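Long-range contact in benzoate 1,2-dioxygenase beta subunit (Burkholderia mallei ATCC 23344, PDB 3E99), which is probably the structural partner of the catalytic alpha subunit in the enzyme that dihydroxylates benzoate: residues V109-H114 and G128-A133. Numbering follows the deposited sequence.
Sequences VRFNWH and GMSRYA
Phe111 turns its edge to one face of the Tyr132 ring, an edge-to-face pair with planes at 73° and Phe111 CZ 3.6 Å from Tyr132 CE1. Ser130 CB lies over a face of the Phe111 ring, 4.0 Å from its centroid, a CH-pi contact that a small side chain permits. The Trp113 indole, its CG set between backbone N and carbonyl carbon (chi1 56°), leans across the neighbouring strand. Gly128, having no side chain, lets the indole lie close over the backbone: Gly128 N sits 3.6 Å above the indole plane, over its centre, and Gly128 CA makes a CH-pi contact with the five-membered ring. Trp113 NE1 comes 3.0 Å from Ser130 OG, with Met129 O near the plane at the ring's edge. Strands 106-119 and 122-135 form an antiparallel hairpin in the curved sheet of the NTF2-like fold; two backbone bonds join each of Val109–Tyr132, Phe111–Ser130 and Trp113–Gly128. Helix 7-22 covers Phe111 and Tyr132 through Leu14. On the opposite face, the flexible, apolar selenomethionine Met129 fits CE against two guanidinium planes 89° apart, over the centre of Arg110 and toward the rim of Arg131. Arg110 NH1 approaches Arg131 NH2 to 3.7 Å, a like-charge proximity probably eased by the Arg131–Glu100 salt bridge.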
loop_
_atom_site.group_PDB
_atom_site.type_symbol
_atom_site.label_atom_id
_atom_site.label_comp_id
_atom_site.label_asym_id
_atom_site.label_seq_id
_atom_site.Cartn_x
_atom_site.Cartn_y
_atom_site.Cartn_z
ATOM N N VAL A 109 -1.854 -16.438 -6.709
ATOM C CA VAL A 109 -1.409 -15.051 -6.795
ATOM C C VAL A 109 -0.237 -14.838 -5.834
ATOM O O VAL A 109 -0.078 -15.594 -4.857
ATOM C CB VAL A 109 -2.543 -14.078 -6.407
ATOM C CG1 VAL A 109 -3.729 -14.215 -7.419
ATOM C CG2 VAL A 109 -3.015 -14.377 -4.996
ATOM N N ARG A 110 0.566 -13.823 -6.097
ATOM C CA ARG A 110 1.575 -13.368 -5.136
ATOM C C ARG A 110 1.354 -11.916 -4.838
ATOM O O ARG A 110 0.744 -11.176 -5.643
ATOM C CB ARG A 110 2.979 -13.562 -5.667
ATOM C CG ARG A 110 3.349 -12.685 -6.820
ATOM C CD ARG A 110 4.749 -12.855 -7.220
ATOM N NE ARG A 110 5.703 -12.280 -6.290
ATOM C CZ ARG A 110 6.967 -12.679 -6.193
ATOM N NH1 ARG A 110 7.444 -13.660 -6.957
ATOM N NH2 ARG A 110 7.783 -12.063 -5.359
ATOM N N PHE A 111 1.862 -11.465 -3.698
ATOM C CA PHE A 111 1.648 -10.066 -3.313
ATOM C C PHE A 111 2.644 -9.665 -2.230
ATOM O O PHE A 111 3.219 -10.534 -1.565
ATOM C CB PHE A 111 0.164 -9.749 -2.891
ATOM C CG PHE A 111 -0.349 -10.540 -1.715
ATOM C CD1 PHE A 111 -0.097 -10.142 -0.396
ATOM C CD2 PHE A 111 -0.989 -11.732 -1.912
ATOM C CE1 PHE A 111 -0.529 -10.879 0.647
ATOM C CE2 PHE A 111 -1.400 -12.486 -0.860
ATOM C CZ PHE A 111 -1.185 -12.064 0.433
ATOM N N ASN A 112 2.897 -8.352 -2.083
ATOM C CA ASN A 112 3.712 -7.847 -0.971
ATOM C C ASN A 112 2.774 -7.356 0.108
ATOM O O ASN A 112 1.616 -7.022 -0.163
ATOM C CB ASN A 112 4.626 -6.707 -1.456
ATOM C CG ASN A 112 5.668 -7.187 -2.438
ATOM O OD1 ASN A 112 5.888 -8.400 -2.548
ATOM N ND2 ASN A 112 6.325 -6.253 -3.150
ATOM N N TRP A 113 3.256 -7.251 1.329
ATOM C CA TRP A 113 2.390 -6.822 2.399
ATOM C C TRP A 113 3.231 -6.190 3.494
ATOM O O TRP A 113 4.469 -6.317 3.552
ATOM C CB TRP A 113 1.552 -8.028 2.922
ATOM C CG TRP A 113 2.433 -9.136 3.339
ATOM C CD1 TRP A 113 2.780 -10.240 2.580
ATOM C CD2 TRP A 113 3.097 -9.295 4.592
ATOM N NE1 TRP A 113 3.607 -11.040 3.278
ATOM C CE2 TRP A 113 3.823 -10.507 4.519
ATOM C CE3 TRP A 113 3.135 -8.557 5.790
ATOM C CZ2 TRP A 113 4.604 -10.965 5.551
ATOM C CZ3 TRP A 113 3.884 -9.026 6.817
ATOM C CH2 TRP A 113 4.618 -10.230 6.706
ATOM N N HIS A 114 2.545 -5.413 4.310
ATOM C CA HIS A 114 3.132 -4.622 5.360
ATOM C C HIS A 114 2.010 -4.500 6.389
ATOM O O HIS A 114 0.962 -3.912 6.157
ATOM C CB HIS A 114 3.596 -3.243 4.857
ATOM C CG HIS A 114 4.128 -2.336 5.923
ATOM N ND1 HIS A 114 4.041 -0.961 5.846
ATOM C CD2 HIS A 114 4.754 -2.606 7.095
ATOM C CE1 HIS A 114 4.613 -0.422 6.914
ATOM N NE2 HIS A 114 5.035 -1.403 7.698
ATOM N N GLY A 128 6.776 -8.323 3.896
ATOM C CA GLY A 128 7.286 -9.381 3.067
ATOM C C GLY A 128 6.396 -9.687 1.889
ATOM O O GLY A 128 5.677 -8.791 1.386
HETATM N N MSE A 129 6.484 -10.933 1.423
HETATM C CA MSE A 129 5.742 -11.399 0.266
HETATM C C MSE A 129 4.944 -12.625 0.667
HETATM O O MSE A 129 5.311 -13.361 1.603
HETATM C CB MSE A 129 6.750 -11.727 -0.832
HETATM C CG MSE A 129 6.236 -12.460 -1.981
HETATM SE SE MSE A 129 6.407 -14.372 -1.677
HETATM C CE MSE A 129 5.603 -14.626 -3.130
ATOM N N SER A 130 3.848 -12.848 -0.032
ATOM C CA SER A 130 3.059 -14.034 0.162
ATOM C C SER A 130 2.598 -14.579 -1.170
ATOM O O SER A 130 2.466 -13.802 -2.132
ATOM C CB SER A 130 1.850 -13.729 1.076
ATOM O OG SER A 130 2.285 -13.587 2.406
ATOM N N ARG A 131 2.436 -15.912 -1.221
ATOM C CA ARG A 131 1.805 -16.628 -2.307
ATOM C C ARG A 131 0.592 -17.381 -1.782
ATOM O O ARG A 131 0.660 -18.135 -0.819
ATOM C CB ARG A 131 2.792 -17.594 -2.995
ATOM C CG ARG A 131 2.206 -18.307 -4.175
ATOM C CD ARG A 131 3.248 -19.092 -4.988
ATOM N NE ARG A 131 4.135 -18.176 -5.708
ATOM C CZ ARG A 131 5.411 -17.907 -5.375
ATOM N NH1 ARG A 131 5.994 -18.502 -4.351
ATOM N NH2 ARG A 131 6.095 -17.033 -6.092
ATOM N N TYR A 132 -0.551 -17.139 -2.399
ATOM C CA TYR A 132 -1.782 -17.839 -2.058
ATOM C C TYR A 132 -2.271 -18.670 -3.260
ATOM O O TYR A 132 -2.242 -18.194 -4.383
ATOM C CB TYR A 132 -2.882 -16.848 -1.713
ATOM C CG TYR A 132 -2.939 -16.259 -0.325
ATOM C CD1 TYR A 132 -1.794 -16.012 0.422
ATOM C CD2 TYR A 132 -4.165 -15.764 0.160
ATOM C CE1 TYR A 132 -1.886 -15.413 1.678
ATOM C CE2 TYR A 132 -4.257 -15.113 1.376
ATOM C CZ TYR A 132 -3.133 -14.960 2.143
ATOM O OH TYR A 132 -3.249 -14.331 3.365
ATOM N N ALA A 133 -2.727 -19.897 -3.006
ATOM C CA ALA A 133 -3.623 -20.619 -3.919
ATOM C C ALA A 133 -5.000 -20.622 -3.287
ATOM O O ALA A 133 -5.153 -21.044 -2.128
ATOM C CB ALA A 133 -3.147 -22.054 -4.136
#